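Local coordinates for protein D-mannose isomerase (Marinomonas mediterranea, PDB 5X32) that catalyses the reversible isomerization of D-mannose to D-fructose and, less efficiently, of D-lyxose to D-xylulose, but does not use D-glucose, at residues 35-40 with 44-49; 83-88 with 94-99; 343-346 with 350-353; 64-69 with 73-78. All blocks are in the same frame, centred on the assembly; numbering follows the deposited sequence.

Contact 1. Residues 35-40 with 44-49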
loop_
_atom_site.group_PDB
_atom_site.type_symbol
_atom_site.label_atom_id
_atom_site.label_comp_id
_atom_site.label_asym_id
_atom_site.label_seq_id
_atom_site.Cartn_x
_atom_site.Cartn_y
_atom_site.Cartn_z
ATOM N N PHE A 35 15.777 3.940 10.042
ATOM C CA PHE A 35 15.308 3.083 11.123
ATOM C C PHE A 35 13.852 2.713 10.821
ATOM O O PHE A 35 13.109 3.482 10.186
ATOM C CB PHE A 35 15.442 3.780 12.485
ATOM C CG PHE A 35 16.864 4.202 12.827
ATOM C CD1 PHE A 35 17.830 3.255 13.143
ATOM C CD2 PHE A 35 17.224 5.539 12.808
ATOM C CE1 PHE A 35 19.133 3.636 13.457
ATOM C CE2 PHE A 35 18.512 5.927 13.113
ATOM C CZ PHE A 35 19.475 4.973 13.435
ATOM N N GLN A 36 13.458 1.507 11.206
ATOM C CA GLN A 36 12.200 0.975 10.722
ATOM C C GLN A 36 11.301 0.394 11.828
ATOM O O GLN A 36 10.263 -0.229 11.553
ATOM C CB GLN A 36 12.484 -0.077 9.643
ATOM C CG GLN A 36 13.141 0.510 8.392
ATOM C CD GLN A 36 13.466 -0.531 7.320
ATOM O OE1 GLN A 36 13.229 -1.729 7.494
ATOM N NE2 GLN A 36 13.947 -0.062 6.180
ATOM N N PHE A 37 11.655 0.667 13.077
ATOM C CA PHE A 37 10.908 0.112 14.192
ATOM C C PHE A 37 10.678 1.178 15.256
ATOM O O PHE A 37 11.574 1.510 16.036
ATOM C CB PHE A 37 11.641 -1.088 14.797
ATOM C CG PHE A 37 11.616 -2.333 13.941
ATOM C CD1 PHE A 37 12.505 -2.490 12.882
ATOM C CD2 PHE A 37 10.735 -3.374 14.232
ATOM C CE1 PHE A 37 12.500 -3.648 12.116
ATOM C CE2 PHE A 37 10.719 -4.535 13.471
ATOM C CZ PHE A 37 11.602 -4.678 12.421
ATOM N N PHE A 38 9.447 1.668 15.331
ATOM C CA PHE A 38 9.166 2.808 16.173
ATOM C C PHE A 38 8.127 2.488 17.227
ATOM O O PHE A 38 7.102 1.847 16.962
ATOM C CB PHE A 38 8.696 3.977 15.313
ATOM C CG PHE A 38 9.664 4.352 14.236
ATOM C CD1 PHE A 38 10.699 5.231 14.490
ATOM C CD2 PHE A 38 9.557 3.800 12.972
ATOM C CE1 PHE A 38 11.602 5.567 13.507
ATOM C CE2 PHE A 38 10.456 4.138 11.972
ATOM C CZ PHE A 38 11.478 5.023 12.248
ATOM N N LYS A 39 8.400 2.993 18.419
ATOM C CA LYS A 39 7.499 2.911 19.542
ATOM C C LYS A 39 6.439 3.993 19.374
ATOM O O LYS A 39 6.609 4.897 18.558
ATOM C CB LYS A 39 8.303 3.103 20.833
ATOM C CG LYS A 39 8.083 2.046 21.877
ATOM C CD LYS A 39 8.731 0.732 21.534
ATOM C CE LYS A 39 8.052 -0.370 22.321
ATOM N NZ LYS A 39 8.809 -1.635 22.282
ATOM N N ASP A 40 5.346 3.914 20.124
ATOM C CA ASP A 40 4.339 4.974 20.063
ATOM C C ASP A 40 4.934 6.374 20.247
ATOM O O ASP A 40 4.528 7.319 19.568
ATOM C CB ASP A 40 3.228 4.769 21.100
ATOM C CG ASP A 40 2.282 3.599 20.761
ATOM O OD1 ASP A 40 2.176 3.210 19.572
ATOM O OD2 ASP A 40 1.606 3.100 21.694
ATOM N N VAL A 44 13.111 4.589 18.581
ATOM C CA VAL A 44 13.485 3.467 17.747
ATOM C C VAL A 44 13.688 2.305 18.701
ATOM O O VAL A 44 14.421 2.434 19.661
ATOM C CB VAL A 44 14.753 3.719 16.926
ATOM C CG1 VAL A 44 15.062 2.480 16.068
ATOM C CG2 VAL A 44 14.595 4.968 16.047
ATOM N N TYR A 45 13.028 1.177 18.473
ATOM C CA TYR A 45 13.174 0.059 19.396
ATOM C C TYR A 45 13.889 -1.129 18.753
ATOM O O TYR A 45 14.090 -2.164 19.393
ATOM C CB TYR A 45 11.812 -0.362 19.955
ATOM C CG TYR A 45 10.860 -1.109 19.024
ATOM C CD1 TYR A 45 10.870 -2.500 18.965
ATOM C CD2 TYR A 45 9.905 -0.428 18.268
ATOM C CE1 TYR A 45 10.005 -3.188 18.162
ATOM C CE2 TYR A 45 9.019 -1.117 17.454
ATOM C CZ TYR A 45 9.071 -2.503 17.406
ATOM O OH TYR A 45 8.195 -3.213 16.594
ATOM N N ASP A 46 14.277 -0.969 17.489
ATOM C CA ASP A 46 15.164 -1.916 16.813
ATOM C C ASP A 46 15.812 -1.192 15.633
ATOM O O ASP A 46 15.212 -1.132 14.537
ATOM C CB ASP A 46 14.389 -3.146 16.328
ATOM C CG ASP A 46 15.269 -4.162 15.618
ATOM O OD1 ASP A 46 16.378 -3.798 15.149
ATOM O OD2 ASP A 46 14.831 -5.337 15.508
ATOM N N PRO A 47 17.071 -0.728 15.821
ATOM C CA PRO A 47 17.794 0.125 14.864
ATOM C C PRO A 47 18.565 -0.667 13.821
ATOM O O PRO A 47 19.049 -0.100 12.839
ATOM C CB PRO A 47 18.776 0.881 15.751
ATOM C CG PRO A 47 19.081 -0.092 16.839
ATOM C CD PRO A 47 17.794 -0.843 17.100
ATOM N N ASN A 48 18.610 -1.979 13.982
ATOM C CA ASN A 48 19.385 -2.774 13.061
ATOM C C ASN A 48 18.571 -3.461 11.984
ATOM O O ASN A 48 18.870 -3.333 10.807
ATOM C CB ASN A 48 20.168 -3.827 13.844
ATOM C CG ASN A 48 21.152 -3.211 14.812
ATOM O OD1 ASN A 48 21.841 -2.234 14.483
ATOM N ND2 ASN A 48 21.240 -3.785 16.001
ATOM N N THR A 49 17.499 -4.131 12.376
ATOM C CA THR A 49 16.738 -4.894 11.411
ATOM C C THR A 49 16.049 -3.993 10.407
ATOM O O THR A 49 15.361 -3.046 10.761
ATOM C CB THR A 49 15.721 -5.773 12.120
ATOM O OG1 THR A 49 16.424 -6.634 13.020
ATOM C CG2 THR A 49 14.949 -6.629 11.122
#
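F37 turns its ring edge to the face of Y45 across a chain reversal between helix 9-23 and strand 49-51, in the (alpha/alpha)6-barrel fold of the N-acylglucosamine 2-epimerase family. F38 and V44 form a single beta bridge, and Y45 N donates to F37 O at 2.9 Å. F37 CB sits over one face of the Y45 ring, 3.9 Å from its centroid. F37 CG meets D46 CB at 3.7 Å, and the D46 carboxylate stacks over the F37 ring, planes 22° apart. F37 CD2 comes to Y45 OH at 3.5 Å, in an offset edge-to-face pair with planes at 87°. On the far flank F37 CE1 reaches T49 O, and F37 CZ touches T49 CG2. Y45 CG lies between its backbone N and carbonyl carbon (chi1 73°), which sets the ring between F37 CB and K39. K39 NZ covers the opposite face, a cation-pi contact 4.2 Å from the centroid, with a weak hydrogen bond to N370 OD1. With an alanine at Y45, K39 would probably lose its aromatic partner and a gap open beside F37. D46 OD1 accepts from N48 N at 3.1 Å, an Asx turn, and from T49 N at 3.0 Å, an Asx motif.

Contact 2. Residues 83-88 with 94-99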
loop_
_atom_site.group_PDB
_atom_site.type_symbol
_atom_site.label_atom_id
_atom_site.label_comp_id
_atom_site.label_asym_id
_atom_site.label_seq_id
_atom_site.Cartn_x
_atom_site.Cartn_y
_atom_site.Cartn_z
ATOM N N GLN A 83 19.741 5.872 -1.963
ATOM C CA GLN A 83 21.117 5.406 -1.842
ATOM C C GLN A 83 21.146 4.098 -1.069
ATOM O O GLN A 83 21.762 3.121 -1.509
ATOM C CB GLN A 83 21.993 6.464 -1.165
ATOM C CG GLN A 83 22.340 7.621 -2.075
ATOM C CD GLN A 83 22.996 8.767 -1.333
ATOM O OE1 GLN A 83 23.385 8.634 -0.169
ATOM N NE2 GLN A 83 23.110 9.914 -2.001
ATOM N N TYR A 84 20.450 4.059 0.063
ATOM C CA TYR A 84 20.419 2.822 0.847
ATOM C C TYR A 84 19.797 1.678 0.051
ATOM O O TYR A 84 20.189 0.513 0.180
ATOM C CB TYR A 84 19.619 3.006 2.112
ATOM C CG TYR A 84 19.734 1.860 3.078
ATOM C CD1 TYR A 84 20.860 1.701 3.864
ATOM C CD2 TYR A 84 18.724 0.903 3.168
ATOM C CE1 TYR A 84 20.960 0.651 4.757
ATOM C CE2 TYR A 84 18.817 -0.153 4.047
ATOM C CZ TYR A 84 19.934 -0.276 4.843
ATOM O OH TYR A 84 20.023 -1.335 5.717
ATOM N N LEU A 85 18.798 2.014 -0.752
ATOM C CA LEU A 85 18.107 0.999 -1.517
ATOM C C LEU A 85 19.098 0.344 -2.456
ATOM O O LEU A 85 19.220 -0.881 -2.494
ATOM C CB LEU A 85 16.927 1.604 -2.290
ATOM C CG LEU A 85 16.144 0.633 -3.175
ATOM C CD1 LEU A 85 15.592 -0.538 -2.372
ATOM C CD2 LEU A 85 15.009 1.363 -3.883
ATOM N N ARG A 86 19.857 1.173 -3.164
ATOM C CA ARG A 86 20.684 0.668 -4.254
ATOM C C ARG A 86 22.025 0.083 -3.814
ATOM O O ARG A 86 22.557 -0.814 -4.465
ATOM C CB ARG A 86 20.927 1.782 -5.257
ATOM C CG ARG A 86 19.667 2.457 -5.717
ATOM C CD ARG A 86 19.861 2.981 -7.097
ATOM N NE ARG A 86 19.978 1.864 -8.014
ATOM C CZ ARG A 86 20.786 1.850 -9.060
ATOM N NH1 ARG A 86 21.564 2.900 -9.305
ATOM N NH2 ARG A 86 20.823 0.778 -9.841
ATOM N N GLN A 87 22.565 0.557 -2.706
ATOM C CA GLN A 87 23.893 0.096 -2.300
ATOM C C GLN A 87 23.863 -1.036 -1.288
ATOM O O GLN A 87 24.811 -1.825 -1.201
ATOM C CB GLN A 87 24.701 1.272 -1.762
ATOM C CG GLN A 87 24.670 2.439 -2.730
ATOM C CD GLN A 87 25.344 3.680 -2.199
ATOM O OE1 GLN A 87 25.815 3.715 -1.057
ATOM N NE2 GLN A 87 25.374 4.726 -3.023
ATOM N N ARG A 88 22.778 -1.117 -0.524
ATOM C CA ARG A 88 22.680 -2.124 0.518
ATOM C C ARG A 88 21.685 -3.206 0.133
ATOM O O ARG A 88 21.963 -4.397 0.330
ATOM C CB ARG A 88 22.291 -1.482 1.849
ATOM C CG ARG A 88 22.214 -2.461 2.983
ATOM C CD ARG A 88 23.431 -3.326 3.023
ATOM N NE ARG A 88 23.430 -4.255 4.143
ATOM C CZ ARG A 88 23.090 -5.530 4.007
ATOM N NH1 ARG A 88 22.738 -5.980 2.807
ATOM N NH2 ARG A 88 23.110 -6.351 5.051
ATOM N N GLY A 94 20.726 -8.644 -9.217
ATOM C CA GLY A 94 19.667 -7.730 -9.610
ATOM C C GLY A 94 18.474 -7.783 -8.665
ATOM O O GLY A 94 17.573 -6.947 -8.746
ATOM N N GLY A 95 18.449 -8.794 -7.796
ATOM C CA GLY A 95 17.364 -8.956 -6.848
ATOM C C GLY A 95 17.631 -8.075 -5.644
ATOM O O GLY A 95 18.710 -7.499 -5.530
ATOM N N TYR A 96 16.653 -7.968 -4.746
ATOM C CA TYR A 96 16.798 -7.113 -3.573
ATOM C C TYR A 96 16.699 -7.902 -2.291
ATOM O O TYR A 96 15.854 -8.784 -2.152
ATOM C CB TYR A 96 15.751 -6.004 -3.579
ATOM C CG TYR A 96 15.994 -4.978 -4.661
ATOM C CD1 TYR A 96 15.719 -5.269 -5.999
ATOM C CD2 TYR A 96 16.495 -3.720 -4.351
ATOM C CE1 TYR A 96 15.939 -4.338 -6.996
ATOM C CE2 TYR A 96 16.713 -2.777 -5.345
ATOM C CZ TYR A 96 16.430 -3.093 -6.667
ATOM O OH TYR A 96 16.639 -2.161 -7.661
ATOM N N VAL A 97 17.595 -7.582 -1.362
ATOM C CA VAL A 97 17.595 -8.198 -0.046
ATOM C C VAL A 97 16.260 -7.881 0.661
ATOM O O VAL A 97 15.849 -6.718 0.766
ATOM C CB VAL A 97 18.806 -7.709 0.783
ATOM C CG1 VAL A 97 18.765 -8.269 2.202
ATOM C CG2 VAL A 97 20.101 -8.110 0.088
ATOM N N TRP A 98 15.572 -8.933 1.093
ATOM C CA TRP A 98 14.251 -8.818 1.704
ATOM C C TRP A 98 14.404 -8.380 3.149
ATOM O O TRP A 98 13.712 -7.464 3.616
ATOM C CB TRP A 98 13.515 -10.154 1.579
ATOM C CG TRP A 98 12.098 -10.224 2.076
ATOM C CD1 TRP A 98 11.628 -10.942 3.149
ATOM C CD2 TRP A 98 10.959 -9.561 1.513
ATOM N NE1 TRP A 98 10.277 -10.780 3.266
ATOM C CE2 TRP A 98 9.838 -9.935 2.279
ATOM C CE3 TRP A 98 10.777 -8.696 0.430
ATOM C CZ2 TRP A 98 8.558 -9.465 2.005
ATOM C CZ3 TRP A 98 9.507 -8.227 0.167
ATOM C CH2 TRP A 98 8.413 -8.613 0.954
ATOM N N LEU A 99 15.343 -9.004 3.853
ATOM C CA LEU A 99 15.543 -8.638 5.250
ATOM C C LEU A 99 17.019 -8.653 5.642
ATOM O O LEU A 99 17.760 -9.572 5.276
ATOM C CB LEU A 99 14.767 -9.597 6.147
ATOM C CG LEU A 99 14.476 -9.058 7.540
ATOM C CD1 LEU A 99 13.432 -7.944 7.453
ATOM C CD2 LEU A 99 14.047 -10.163 8.470
#
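L85 of helix 72-89 meets Y96 of the loop that carries the chain from this helix to strand 99-101. L85 CD1 lies 3.9 Å from Y96 CD2 and equally near Y96 CE2. L85 CG is a little farther from Y96 CE2. The two side chains cross at about a right angle, and the leucine comes to the ring obliquely. With CG anti to the backbone N (chi1 178°), L85 swings its methyl end toward the tyrosine. Y96 OH is hydrogen-bonded to Y122 OH on helix 112-127, which gives the far end of the ring a polar partner. In the (alpha/alpha)6 barrel this contact packs helix 72-89 on the connection leading to strand 99-101. The helix widens to a pi-type turn at 85-88. At the end of that turn V97 CG2 stands 4.2 Å from R88 O and 4.3 Å from R88 NH1, a loose contact. The R88 guanidinium is spent on N105 OD1 and G102 O. No hydrogen bond joins the two segments, but V97 is bonded through its backbone to H89, just past the first.

Contact 3. Residues 343-346 with 350-353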
loop_
_atom_site.group_PDB
_atom_site.type_symbol
_atom_site.label_atom_id
_atom_site.label_comp_id
_atom_site.label_asym_id
_atom_site.label_seq_id
_atom_site.Cartn_x
_atom_site.Cartn_y
_atom_site.Cartn_z
ATOM N N PHE A 343 -14.062 7.253 13.058
ATOM C CA PHE A 343 -13.474 6.138 13.787
ATOM C C PHE A 343 -11.958 6.319 13.918
ATOM O O PHE A 343 -11.389 6.110 14.998
ATOM C CB PHE A 343 -13.761 4.807 13.089
ATOM C CG PHE A 343 -12.970 3.657 13.653
ATOM C CD1 PHE A 343 -13.373 3.020 14.809
ATOM C CD2 PHE A 343 -11.784 3.255 13.056
ATOM C CE1 PHE A 343 -12.640 1.969 15.339
ATOM C CE2 PHE A 343 -11.056 2.209 13.578
ATOM C CZ PHE A 343 -11.487 1.567 14.727
ATOM N N SER A 344 -11.317 6.715 12.817
ATOM C CA SER A 344 -9.868 6.894 12.791
ATOM C C SER A 344 -9.347 7.974 13.757
ATOM O O SER A 344 -8.356 7.779 14.475
ATOM C CB SER A 344 -9.424 7.222 11.365
ATOM O OG SER A 344 -9.658 6.121 10.509
ATOM N N TRP A 345 -10.022 9.113 13.746
ATOM C CA TRP A 345 -9.677 10.239 14.581
ATOM C C TRP A 345 -9.817 9.871 16.052
ATOM O O TRP A 345 -8.977 10.254 16.893
ATOM C CB TRP A 345 -10.570 11.421 14.247
ATOM C CG TRP A 345 -10.095 12.715 14.794
ATOM C CD1 TRP A 345 -10.663 13.430 15.810
ATOM C CD2 TRP A 345 -8.992 13.492 14.321
ATOM N NE1 TRP A 345 -9.965 14.593 16.012
ATOM C CE2 TRP A 345 -8.930 14.655 15.114
ATOM C CE3 TRP A 345 -8.036 13.309 13.319
ATOM C CZ2 TRP A 345 -7.952 15.633 14.936
ATOM C CZ3 TRP A 345 -7.068 14.285 13.138
ATOM C CH2 TRP A 345 -7.037 15.434 13.939
ATOM N N ASN A 346 -10.879 9.121 16.353
ATOM C CA ASN A 346 -11.171 8.731 17.731
ATOM C C ASN A 346 -10.372 7.518 18.244
ATOM O O ASN A 346 -10.367 7.261 19.441
ATOM C CB ASN A 346 -12.681 8.441 17.898
ATOM C CG ASN A 346 -13.530 9.678 17.708
ATOM O OD1 ASN A 346 -13.093 10.782 17.992
ATOM N ND2 ASN A 346 -14.743 9.502 17.228
ATOM N N ASP A 350 -2.631 8.717 16.838
ATOM C CA ASP A 350 -1.991 9.194 18.075
ATOM C C ASP A 350 -1.867 10.713 18.005
ATOM O O ASP A 350 -1.046 11.250 17.255
ATOM C CB ASP A 350 -0.612 8.549 18.275
ATOM C CG ASP A 350 0.040 8.914 19.618
ATOM O OD1 ASP A 350 -0.297 9.965 20.197
ATOM O OD2 ASP A 350 0.893 8.139 20.106
ATOM N N HIS A 351 -2.691 11.384 18.805
ATOM C CA HIS A 351 -2.799 12.840 18.798
ATOM C C HIS A 351 -1.709 13.518 19.596
ATOM O O HIS A 351 -1.545 14.731 19.502
ATOM C CB HIS A 351 -4.170 13.271 19.321
ATOM C CG HIS A 351 -5.291 12.871 18.423
ATOM N ND1 HIS A 351 -5.494 13.451 17.190
ATOM C CD2 HIS A 351 -6.235 11.910 18.550
ATOM C CE1 HIS A 351 -6.534 12.883 16.608
ATOM N NE2 HIS A 351 -7.005 11.948 17.413
ATOM N N THR A 352 -0.988 12.741 20.398
ATOM C CA THR A 352 0.175 13.268 21.106
ATOM C C THR A 352 1.412 13.288 20.214
ATOM O O THR A 352 1.983 14.349 19.970
ATOM C CB THR A 352 0.509 12.456 22.377
ATOM O OG1 THR A 352 -0.576 12.557 23.301
ATOM C CG2 THR A 352 1.745 13.008 23.045
ATOM N N PHE A 353 1.777 12.123 19.683
ATOM C CA PHE A 353 3.067 11.952 19.010
ATOM C C PHE A 353 2.944 11.956 17.490
ATOM O O PHE A 353 3.926 12.118 16.783
ATOM C CB PHE A 353 3.723 10.652 19.475
ATOM C CG PHE A 353 3.897 10.569 20.969
ATOM C CD1 PHE A 353 4.897 11.279 21.611
ATOM C CD2 PHE A 353 3.032 9.792 21.740
ATOM C CE1 PHE A 353 5.049 11.203 23.003
ATOM C CE2 PHE A 353 3.170 9.710 23.127
ATOM C CZ PHE A 353 4.187 10.418 23.760
#
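W345 and H351 carry this contact between the C-terminal part of helix 331-347 and the loop after it. F343 comes first on the helix and turns its side chain to Q314 of helix 311-328. Two residues on, W345 engages H351 with both backbone and side chain. H351 NE2 donates to W345 O at 2.7 Å. The bond is nearly straight, 174° at the hydrogen, and lies in the carbonyl plane and close to the imidazole plane. W345 CG is anti to the backbone N (chi1 -166°), which places the indole where its face meets the same imidazole. H351 CE1 lies over the centre of that face, 3.3 Å from W345 CE2. This is an edge-to-face pair: the H351 ring centroid is 4.4 Å from that of the W345 six-membered ring, planes at 66°. A serine at W345 would probably remove the indole face under CE1 and leave the imidazole held by the NE2 to O hydrogen bond alone. N346, next in sequence, bonds through ND2 to Y3 OH. In the loop, D350 OD1 accepts from T352 N at 2.9 Å, an Asx turn, and from F353 N at 3.0 Å, an Asx motif. D350 OD2 makes a salt bridge with K371.

Contact 4. Residues 64-69 with 73-78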
loop_
_atom_site.group_PDB
_atom_site.type_symbol
_atom_site.label_atom_id
_atom_site.label_comp_id
_atom_site.label_asym_id
_atom_site.label_seq_id
_atom_site.Cartn_x
_atom_site.Cartn_y
_atom_site.Cartn_z
ATOM N N GLN A 64 6.925 11.976 -1.742
ATOM C CA GLN A 64 5.592 12.573 -1.805
ATOM C C GLN A 64 5.512 13.875 -0.984
ATOM O O GLN A 64 4.915 14.883 -1.427
ATOM C CB GLN A 64 4.557 11.568 -1.314
ATOM C CG GLN A 64 4.313 10.411 -2.268
ATOM C CD GLN A 64 3.775 10.874 -3.584
ATOM O OE1 GLN A 64 2.858 11.695 -3.640
ATOM N NE2 GLN A 64 4.353 10.370 -4.663
ATOM N N ALA A 65 6.151 13.872 0.186
ATOM C CA ALA A 65 6.158 15.069 1.018
ATOM C C ALA A 65 6.901 16.197 0.310
ATOM O O ALA A 65 6.524 17.358 0.397
ATOM C CB ALA A 65 6.783 14.786 2.364
ATOM N N TYR A 66 7.964 15.852 -0.401
ATOM C CA TYR A 66 8.702 16.878 -1.114
ATOM C C TYR A 66 7.886 17.422 -2.273
ATOM O O TYR A 66 7.890 18.619 -2.540
ATOM C CB TYR A 66 10.039 16.345 -1.618
ATOM C CG TYR A 66 10.715 17.291 -2.583
ATOM C CD1 TYR A 66 11.347 18.447 -2.123
ATOM C CD2 TYR A 66 10.723 17.029 -3.948
ATOM C CE1 TYR A 66 11.956 19.313 -2.998
ATOM C CE2 TYR A 66 11.333 17.886 -4.830
ATOM C CZ TYR A 66 11.951 19.027 -4.352
ATOM O OH TYR A 66 12.560 19.886 -5.239
ATOM N N LEU A 67 7.179 16.539 -2.959
ATOM C CA LEU A 67 6.386 16.956 -4.099
ATOM C C LEU A 67 5.252 17.877 -3.670
ATOM O O LEU A 67 4.830 18.735 -4.448
ATOM C CB LEU A 67 5.839 15.738 -4.841
ATOM C CG LEU A 67 6.924 15.047 -5.667
ATOM C CD1 LEU A 67 6.438 13.762 -6.302
ATOM C CD2 LEU A 67 7.500 16.009 -6.715
ATOM N N HIS A 68 4.764 17.713 -2.439
ATOM C CA HIS A 68 3.626 18.525 -1.989
ATOM C C HIS A 68 3.984 19.767 -1.171
ATOM O O HIS A 68 3.291 20.780 -1.251
ATOM C CB HIS A 68 2.652 17.670 -1.187
ATOM C CG HIS A 68 1.858 16.723 -2.027
ATOM N ND1 HIS A 68 2.392 15.565 -2.551
ATOM C CD2 HIS A 68 0.571 16.770 -2.449
ATOM C CE1 HIS A 68 1.460 14.926 -3.238
ATOM N NE2 HIS A 68 0.346 15.637 -3.193
ATOM N N THR A 69 5.045 19.687 -0.377
ATOM C CA THR A 69 5.433 20.800 0.487
ATOM C C THR A 69 6.609 21.548 -0.076
ATOM O O THR A 69 6.921 22.656 0.375
ATOM C CB THR A 69 5.820 20.343 1.903
ATOM O OG1 THR A 69 7.013 19.539 1.843
ATOM C CG2 THR A 69 4.671 19.573 2.553
ATOM N N GLU A 73 14.778 19.380 2.593
ATOM C CA GLU A 73 15.338 18.278 3.356
ATOM C C GLU A 73 14.539 16.976 3.178
ATOM O O GLU A 73 15.060 15.889 3.447
ATOM C CB GLU A 73 15.439 18.636 4.841
ATOM C CG GLU A 73 14.370 19.598 5.374
ATOM C CD GLU A 73 14.734 21.070 5.162
ATOM O OE1 GLU A 73 15.945 21.389 5.229
ATOM O OE2 GLU A 73 13.819 21.909 4.983
ATOM N N TYR A 74 13.310 17.074 2.666
ATOM C CA TYR A 74 12.530 15.880 2.360
ATOM C C TYR A 74 13.080 15.196 1.123
ATOM O O TYR A 74 13.190 13.964 1.069
ATOM C CB TYR A 74 11.061 16.224 2.149
ATOM C CG TYR A 74 10.330 16.563 3.417
ATOM C CD1 TYR A 74 10.819 16.140 4.650
ATOM C CD2 TYR A 74 9.145 17.294 3.386
ATOM C CE1 TYR A 74 10.146 16.436 5.825
ATOM C CE2 TYR A 74 8.461 17.598 4.555
ATOM C CZ TYR A 74 8.966 17.165 5.774
ATOM O OH TYR A 74 8.302 17.452 6.949
ATOM N N LYS A 75 13.450 16.001 0.136
ATOM C CA LYS A 75 14.128 15.477 -1.034
ATOM C C LYS A 75 15.462 14.862 -0.615
ATOM O O LYS A 75 15.868 13.821 -1.156
ATOM C CB LYS A 75 14.331 16.571 -2.070
ATOM C CG LYS A 75 14.704 16.068 -3.450
ATOM C CD LYS A 75 15.323 17.212 -4.234
ATOM C CE LYS A 75 16.025 16.764 -5.495
ATOM N NZ LYS A 75 16.662 17.951 -6.130
ATOM N N HIS A 76 16.126 15.473 0.367
ATOM C CA HIS A 76 17.373 14.880 0.842
ATOM C C HIS A 76 17.152 13.523 1.501
ATOM O O HIS A 76 17.895 12.578 1.249
ATOM C CB HIS A 76 18.084 15.793 1.837
ATOM C CG HIS A 76 18.609 17.057 1.232
ATOM N ND1 HIS A 76 19.053 18.119 1.996
ATOM C CD2 HIS A 76 18.785 17.423 -0.061
ATOM C CE1 HIS A 76 19.467 19.087 1.199
ATOM N NE2 HIS A 76 19.314 18.690 -0.055
ATOM N N ALA A 77 16.089 13.403 2.287
ATOM C CA ALA A 77 15.802 12.134 2.950
ATOM C C ALA A 77 15.389 11.073 1.931
ATOM O O ALA A 77 15.735 9.891 2.084
ATOM C CB ALA A 77 14.732 12.314 4.010
ATOM N N ALA A 78 14.663 11.483 0.894
ATOM C CA ALA A 78 14.253 10.537 -0.148
ATOM C C ALA A 78 15.472 10.010 -0.891
ATOM O O ALA A 78 15.564 8.815 -1.189
ATOM C CB ALA A 78 13.268 11.179 -1.129
#
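Y66 and Y74 meet where helix 52-69 and helix 72-89 run side by side as a helical hairpin of the barrel. The short segments are antiparallel, at 160°, with their axes 8.2 Å apart at closest approach. The tightly packed part lies along A65, Y66, Y74 and the base of K75. A65 CB rests 3.6 Å from Y74 CD2, and Y66 CB meets Y74 CB at 3.9 Å. The Y74 ring reaches across to helix 52-69 because its CG stands beside its own backbone N (chi1 -73°). K75 CB sits over one face of the Y66 ring, 3.7 Å from the centroid and 17° off the normal, a CH-pi contact. M20 of helix 9-23 touches both A65 and Y74. F24 adds an edge-to-face ring contact with Y74.

Toward solvent the packing changes. The extended K75 chain runs alongside the Y66 ring in the same direction, with K75 CD 3.8 Å from Y66 CZ. Its amine end leads away from helix 52-69. T69 is another outer residue, and its hydroxyl OG1 stands at the edge of the Y74 ring. T69 OG1 also donates to A65 O at 2.7 Å, from the other face of the carbonyl than T69 N, and is bonded to I71 N in the connection. The hydroxyl is thus tied to its own helix end.

No hydrogen bond or salt bridge crosses between the two segments. They meet mainly through alkyl and aromatic surfaces, consistent with a fit set by shape, and the lysine contributes its methylenes while its charge stays at the margin.

Overall arrangement
Contact 2 is the buried one; contacts 1, 3 and 4 lie nearer the surface. Contacts 2 and 4 both use helix 72-89, at centres about 21 Å apart. Both are mainly apolar with no hydrogen bond between their segments, contact 4 although it is a surface contact. Contacts 1 and 3, in a surface loop and at a helix end, are more polar: each mixes aromatic edge-to-face packing with one bond to a backbone carbonyl, and each holds an Asx turn. These two also touch, D40 O lying 3.4 Å from F353 CB, and K371 bonds to both D40 and D350. Contact 1 further meets contact 2 through T49 and L99. Contacts 2 and 3 stand farthest apart, with centres about 34 Å apart.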